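Local structure of phosphodiesterase (Salpingoeca rosetta, 7D7P) at residues H107-A112 / A142-D147; V174-H179 / L215-A220. The protein belongs to the all-helical phosphodiesterases of the HD superfamily and holds a zinc ion and a magnesium ion side by side in its metal site. All blocks are in the same frame, centred on the assembly; numbering follows the deposited sequence.

Overall arrangement
Both interactions line the same two-metal site, with centres about 13 Å apart. Interaction 1 supplies the first shell directly: H111, H146 and D147, completed by D260, bind zinc, and D147 also reaches magnesium. Interaction 2 sits on the magnesium side and works at second hand. The side chain of E176 comes within about 4 Å of the magnesium ion and that of T217 within about 6 Å of the zinc ion, yet neither residue binds a metal. H179 joins the two contacts by packing, its CD2 3.0 Å from H146 O and its NE2 3.3 Å from D147 OD1. Along the chain, 107-112/142-147 closes before 174-179/215-220 opens.

Interaction 1 of 2, residues H107-A112 / A142-D147; sequences HNWRHA and AALSHD. With ZN (zinc ion), chain G; MG (magnesium ion), chain H.
A112 and L144 bring the start of helix 109-126 closest to 142-147, their CA atoms 4.9 Å apart, while H107 and D147 are the nearest pair at the metal end. There D147 bridges two ions: OD2 binds zinc at 2.2 Å and OD1 binds magnesium at 2.2 Å, and water 4 makes a second bridge between them. H111 and H146 both give NE2 to the zinc, their rings turned 66° from each other. H146 and D147 are the His-Asp doublet that names the HD superfamily; H111 and D260 complete the protein ligands of the zinc. H146 CG lies between the backbone N and the carbonyl carbon (chi1 83°), and ND1 donates to A143 O at 2.7 Å, which fixes the ring's rotation with NE2 on the metal. H111 is steadied likewise by a hydrogen bond between its ND1 and H262 NE2. The H107 ring meets D147 edge-on, CD2 3.1 Å from OD2, its plane 78° from the carboxylate; its ND1 is tied to E281, and NE2 bonds zinc-bound water 1 at 2.9 Å. Away from the ions, L144 CD1 touches both W109 CZ3, 4.0 Å away, and A112 CB, 3.9 Å away.

Interaction 2 of 2, residues V174-H179 / L215-A220; sequences VLENHH and LNTDMA. With PEG (di(hydroxyethyl)ether), chain C.
E176 lays its carboxylate over the side chain of D218, the two carboxylate planes within 1° of parallel and CD resting 3.6 Å from D218 CB. A bend at chi2 (74°) carries the carboxylate there. The acids are close for like charges, E176 OE1 to D218 OD2 3.9 Å, but each has a polar partner of its own: N155 ND2 bonds E176 OE1, and S173 OG bonds D218 OD2. E176 CG packs on T217 OG1 at 3.5 Å, a hydroxyl hydrogen-bonded to I214 O. Two waters grip E176 OE2. Water 6 donates to it at 2.8 Å and also to T217 O; the same water is a ligand of the magnesium ion, so E176 is a second-shell residue of the metal site of this HD-type phosphodiesterase fold. Water 7 donates to OE2 as well and accepts from M219 N. D218 closes an Asx turn, A220 N giving its hydrogen to OD1 at 3.0 Å from above the carboxylate plane, and a di(hydroxyethyl)ether molecule, probably from the crystallisation liquor, lies with O2 2.9 Å from D218 OD2. L215 pushes CD2 against N177 OD1, 3.5 Å away, and against E176 CB; N177 ND2 is hydrogen-bonded to Q172 O. The contact thus joins the first turn of helix 174-187 to the loop linking helices 200-215 and 222-234, with helix 155-161 touching V174 and D218 and helix 245-260 packing on T217.

Interaction 1 of 2, residues H107-A112 / A142-D147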
loop_
_atom_site.group_PDB
_atom_site.type_symbol
_atom_site.label_atom_id
_atom_site.label_comp_id
_atom_site.label_asym_id
_atom_site.label_seq_id
_atom_site.Cartn_x
_atom_site.Cartn_y
_atom_site.Cartn_z
ATOM N N HIS A 107 -10.863 6.545 -23.934
ATOM C CA HIS A 107 -12.155 5.874 -24.086
ATOM C C HIS A 107 -12.534 5.871 -25.564
ATOM O O HIS A 107 -13.392 6.627 -26.028
ATOM C CB HIS A 107 -13.220 6.547 -23.228
ATOM C CG HIS A 107 -13.025 6.344 -21.755
ATOM N ND1 HIS A 107 -12.376 7.260 -20.956
ATOM C CD2 HIS A 107 -13.392 5.327 -20.940
ATOM C CE1 HIS A 107 -12.353 6.817 -19.711
ATOM N NE2 HIS A 107 -12.961 5.646 -19.676
ATOM N N ASN A 108 -11.876 4.986 -26.312
ATOM C CA ASN A 108 -12.042 4.922 -27.758
ATOM C C ASN A 108 -12.305 3.489 -28.211
ATOM O O ASN A 108 -12.464 2.585 -27.383
ATOM C CB ASN A 108 -10.804 5.490 -28.462
ATOM C CG ASN A 108 -9.503 4.907 -27.928
ATOM O OD1 ASN A 108 -9.378 3.695 -27.750
ATOM N ND2 ASN A 108 -8.524 5.771 -27.669
ATOM N N TRP A 109 -12.339 3.275 -29.529
ATOM C CA TRP A 109 -12.627 1.946 -30.064
ATOM C C TRP A 109 -11.562 0.933 -29.669
ATOM O O TRP A 109 -11.868 -0.251 -29.494
ATOM C CB TRP A 109 -12.760 2.021 -31.585
ATOM C CG TRP A 109 -12.632 0.704 -32.314
ATOM C CD1 TRP A 109 -11.610 0.321 -33.137
ATOM C CD2 TRP A 109 -13.577 -0.376 -32.323
ATOM N NE1 TRP A 109 -11.853 -0.930 -33.645
ATOM C CE2 TRP A 109 -13.054 -1.381 -33.162
ATOM C CE3 TRP A 109 -14.811 -0.590 -31.703
ATOM C CZ2 TRP A 109 -13.717 -2.585 -33.389
ATOM C CZ3 TRP A 109 -15.469 -1.788 -31.929
ATOM C CH2 TRP A 109 -14.921 -2.769 -32.767
ATOM N N ARG A 110 -10.311 1.372 -29.526
ATOM C CA ARG A 110 -9.259 0.439 -29.143
ATOM C C ARG A 110 -9.382 0.022 -27.682
ATOM O O ARG A 110 -9.024 -1.108 -27.332
ATOM C CB ARG A 110 -7.890 1.050 -29.432
ATOM C CG ARG A 110 -7.493 0.907 -30.893
ATOM C CD ARG A 110 -6.234 1.681 -31.241
ATOM N NE ARG A 110 -5.717 1.285 -32.550
ATOM C CZ ARG A 110 -6.216 1.699 -33.711
ATOM N NH1 ARG A 110 -7.249 2.532 -33.737
ATOM N NH2 ARG A 110 -5.680 1.282 -34.850
ATOM N N HIS A 111 -9.894 0.905 -26.820
ATOM C CA HIS A 111 -10.187 0.506 -25.446
ATOM C C HIS A 111 -11.277 -0.560 -25.408
ATOM O O HIS A 111 -11.203 -1.507 -24.616
ATOM C CB HIS A 111 -10.601 1.723 -24.620
ATOM C CG HIS A 111 -11.125 1.383 -23.259
ATOM N ND1 HIS A 111 -10.388 0.679 -22.331
ATOM C CD2 HIS A 111 -12.314 1.650 -22.667
ATOM C CE1 HIS A 111 -11.099 0.527 -21.228
ATOM N NE2 HIS A 111 -12.271 1.106 -21.405
ATOM N N ALA A 112 -12.298 -0.418 -26.257
ATOM C CA ALA A 112 -13.358 -1.419 -26.316
ATOM C C ALA A 112 -12.812 -2.782 -26.726
ATOM O O ALA A 112 -13.184 -3.807 -26.143
ATOM C CB ALA A 112 -14.453 -0.970 -27.283
ATOM N N ALA A 142 -21.357 -7.086 -24.377
ATOM C CA ALA A 142 -21.256 -6.083 -23.323
ATOM C C ALA A 142 -19.867 -5.460 -23.274
ATOM O O ALA A 142 -19.732 -4.244 -23.098
ATOM C CB ALA A 142 -21.608 -6.705 -21.972
ATOM N N ALA A 143 -18.821 -6.279 -23.426
ATOM C CA ALA A 143 -17.456 -5.765 -23.340
ATOM C C ALA A 143 -17.166 -4.767 -24.455
ATOM O O ALA A 143 -16.543 -3.724 -24.220
ATOM C CB ALA A 143 -16.455 -6.920 -23.384
ATOM N N LEU A 144 -17.609 -5.069 -25.674
ATOM C CA LEU A 144 -17.349 -4.173 -26.796
ATOM C C LEU A 144 -18.213 -2.921 -26.736
ATOM O O LEU A 144 -17.821 -1.873 -27.262
ATOM C CB LEU A 144 -17.583 -4.915 -28.111
ATOM C CG LEU A 144 -16.711 -4.575 -29.317
ATOM C CD1 LEU A 144 -15.248 -4.418 -28.937
ATOM C CD2 LEU A 144 -16.875 -5.669 -30.350
ATOM N N SER A 145 -19.375 -3.003 -26.092
ATOM C CA SER A 145 -20.345 -1.918 -26.051
ATOM C C SER A 145 -20.280 -1.098 -24.769
ATOM O O SER A 145 -21.056 -0.150 -24.620
ATOM C CB SER A 145 -21.763 -2.485 -26.206
ATOM O OG SER A 145 -21.898 -3.242 -27.396
ATOM N N HIS A 146 -19.374 -1.430 -23.847
ATOM C CA HIS A 146 -19.487 -0.928 -22.480
ATOM C C HIS A 146 -19.190 0.562 -22.349
ATOM O O HIS A 146 -19.544 1.154 -21.326
ATOM C CB HIS A 146 -18.563 -1.718 -21.553
ATOM C CG HIS A 146 -17.148 -1.236 -21.562
ATOM N ND1 HIS A 146 -16.257 -1.565 -22.560
ATOM C CD2 HIS A 146 -16.472 -0.441 -20.700
ATOM C CE1 HIS A 146 -15.091 -0.997 -22.309
ATOM N NE2 HIS A 146 -15.194 -0.311 -21.186
ATOM N N ASP A 147 -18.549 1.183 -23.343
ATOM C CA ASP A 147 -18.199 2.598 -23.261
ATOM C C ASP A 147 -18.683 3.369 -24.484
ATOM O O ASP A 147 -18.054 4.350 -24.886
ATOM C CB ASP A 147 -16.691 2.780 -23.086
ATOM C CG ASP A 147 -16.286 2.958 -21.634
ATOM O OD1 ASP A 147 -17.149 3.325 -20.808
ATOM O OD2 ASP A 147 -15.099 2.734 -21.319
HETATM ZN ZN ZN G . -14.086 1.230 -20.077
HETATM MG MG MG H . -17.107 3.311 -18.645
HETATM O O HOH W 1 -12.910 2.875 -18.828
HETATM O O HOH W 2 -18.749 1.807 -18.675
HETATM O O HOH W 3 -15.240 4.582 -18.483
HETATM O O HOH W 4 -15.871 1.698 -18.403
HETATM O O HOH W 5 -18.167 5.052 -18.556
#

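Interaction 2 of 2, residues V174-H179 / L215-A220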
loop_
_atom_site.group_PDB
_atom_site.type_symbol
_atom_site.label_atom_id
_atom_site.label_comp_id
_atom_site.label_asym_id
_atom_site.label_seq_id
_atom_site.Cartn_x
_atom_site.Cartn_y
_atom_site.Cartn_z
ATOM N N VAL A 174 -24.858 7.682 -14.886
ATOM C CA VAL A 174 -25.302 8.420 -16.071
ATOM C C VAL A 174 -24.680 7.840 -17.338
ATOM O O VAL A 174 -25.381 7.487 -18.292
ATOM C CB VAL A 174 -24.975 9.917 -15.925
ATOM C CG1 VAL A 174 -25.298 10.663 -17.204
ATOM C CG2 VAL A 174 -25.738 10.518 -14.744
ATOM N N LEU A 175 -23.350 7.741 -17.363
ATOM C CA LEU A 175 -22.666 7.264 -18.562
ATOM C C LEU A 175 -22.973 5.798 -18.836
ATOM O O LEU A 175 -23.237 5.420 -19.984
ATOM C CB LEU A 175 -21.159 7.467 -18.423
ATOM C CG LEU A 175 -20.641 8.891 -18.600
ATOM C CD1 LEU A 175 -19.143 8.926 -18.381
ATOM C CD2 LEU A 175 -21.004 9.416 -19.977
ATOM N N GLU A 176 -22.929 4.959 -17.798
ATOM C CA GLU A 176 -23.133 3.525 -17.987
ATOM C C GLU A 176 -24.545 3.223 -18.472
ATOM O O GLU A 176 -24.742 2.339 -19.315
ATOM C CB GLU A 176 -22.833 2.780 -16.684
ATOM C CG GLU A 176 -21.368 2.836 -16.250
ATOM C CD GLU A 176 -20.961 4.194 -15.689
ATOM O OE1 GLU A 176 -21.843 4.934 -15.200
ATOM O OE2 GLU A 176 -19.758 4.527 -15.745
ATOM N N ASN A 177 -25.543 3.939 -17.948
ATOM C CA ASN A 177 -26.896 3.809 -18.483
ATOM C C ASN A 177 -26.938 4.205 -19.952
ATOM O O ASN A 177 -27.625 3.568 -20.760
ATOM C CB ASN A 177 -27.865 4.668 -17.671
ATOM C CG ASN A 177 -28.512 3.903 -16.537
ATOM O OD1 ASN A 177 -29.078 2.830 -16.742
ATOM N ND2 ASN A 177 -28.434 4.453 -15.329
ATOM N N HIS A 178 -26.194 5.252 -20.314
ATOM C CA HIS A 178 -26.135 5.699 -21.701
ATOM C C HIS A 178 -25.468 4.659 -22.591
ATOM O O HIS A 178 -25.922 4.416 -23.717
ATOM C CB HIS A 178 -25.386 7.030 -21.770
ATOM C CG HIS A 178 -25.252 7.588 -23.152
ATOM N ND1 HIS A 178 -26.336 7.839 -23.962
ATOM C CD2 HIS A 178 -24.158 7.971 -23.854
ATOM C CE1 HIS A 178 -25.918 8.342 -25.111
ATOM N NE2 HIS A 178 -24.601 8.430 -25.072
ATOM N N HIS A 179 -24.387 4.041 -22.105
ATOM C CA HIS A 179 -23.696 3.016 -22.880
ATOM C C HIS A 179 -24.611 1.829 -23.146
ATOM O O HIS A 179 -24.718 1.351 -24.282
ATOM C CB HIS A 179 -22.435 2.556 -22.144
ATOM C CG HIS A 179 -21.482 3.662 -21.810
ATOM N ND1 HIS A 179 -21.254 4.731 -22.650
ATOM C CD2 HIS A 179 -20.696 3.861 -20.725
ATOM C CE1 HIS A 179 -20.369 5.541 -22.095
ATOM N NE2 HIS A 179 -20.015 5.036 -20.926
ATOM N N LEU A 215 -23.630 -1.717 -16.240
ATOM C CA LEU A 215 -23.902 -0.823 -15.118
ATOM C C LEU A 215 -22.900 -1.020 -13.989
ATOM O O LEU A 215 -22.615 -0.078 -13.239
ATOM C CB LEU A 215 -25.326 -1.032 -14.601
ATOM C CG LEU A 215 -26.469 -0.456 -15.439
ATOM C CD1 LEU A 215 -27.811 -0.769 -14.797
ATOM C CD2 LEU A 215 -26.304 1.046 -15.629
ATOM N N ASN A 216 -22.352 -2.226 -13.852
ATOM C CA ASN A 216 -21.349 -2.484 -12.827
ATOM C C ASN A 216 -19.947 -2.054 -13.241
ATOM O O ASN A 216 -19.011 -2.215 -12.448
ATOM C CB ASN A 216 -21.355 -3.965 -12.442
ATOM C CG ASN A 216 -22.278 -4.252 -11.271
ATOM O OD1 ASN A 216 -21.967 -3.919 -10.127
ATOM N ND2 ASN A 216 -23.425 -4.860 -11.554
ATOM N N THR A 217 -19.768 -1.507 -14.445
ATOM C CA THR A 217 -18.509 -0.849 -14.769
ATOM C C THR A 217 -18.429 0.554 -14.184
ATOM O O THR A 217 -17.381 1.199 -14.301
ATOM C CB THR A 217 -18.292 -0.789 -16.285
ATOM O OG1 THR A 217 -19.306 0.020 -16.890
ATOM C CG2 THR A 217 -18.324 -2.191 -16.889
ATOM N N ASP A 218 -19.509 1.035 -13.570
ATOM C CA ASP A 218 -19.488 2.298 -12.847
ATOM C C ASP A 218 -18.546 2.190 -11.655
ATOM O O ASP A 218 -18.771 1.383 -10.748
ATOM C CB ASP A 218 -20.907 2.656 -12.392
ATOM C CG ASP A 218 -20.995 4.026 -11.730
ATOM O OD1 ASP A 218 -19.954 4.700 -11.576
ATOM O OD2 ASP A 218 -22.119 4.434 -11.364
ATOM N N MET A 219 -17.488 3.005 -11.665
ATOM C CA MET A 219 -16.501 2.959 -10.589
ATOM C C MET A 219 -17.129 3.221 -9.225
ATOM O O MET A 219 -16.595 2.775 -8.202
ATOM C CB MET A 219 -15.385 3.969 -10.859
ATOM C CG MET A 219 -14.607 3.719 -12.145
ATOM S SD MET A 219 -13.857 2.079 -12.209
ATOM C CE MET A 219 -12.956 2.060 -10.660
ATOM N N ALA A 220 -18.261 3.929 -9.187
ATOM C CA ALA A 220 -18.962 4.175 -7.933
ATOM C C ALA A 220 -19.493 2.901 -7.287
ATOM O O ALA A 220 -19.857 2.934 -6.107
ATOM C CB ALA A 220 -20.116 5.155 -8.165
HETATM C C2 PEG C . -24.285 6.374 -9.455
HETATM O O2 PEG C . -22.965 6.709 -9.781
HETATM C C3 PEG C . -22.782 8.063 -10.083
HETATM C C4 PEG C . -22.884 8.260 -11.595
HETATM O O4 PEG C . -24.062 8.939 -11.938
HETATM O O HOH W 6 -17.483 3.121 -16.532
HETATM O O HOH W 7 -17.502 5.307 -13.706
#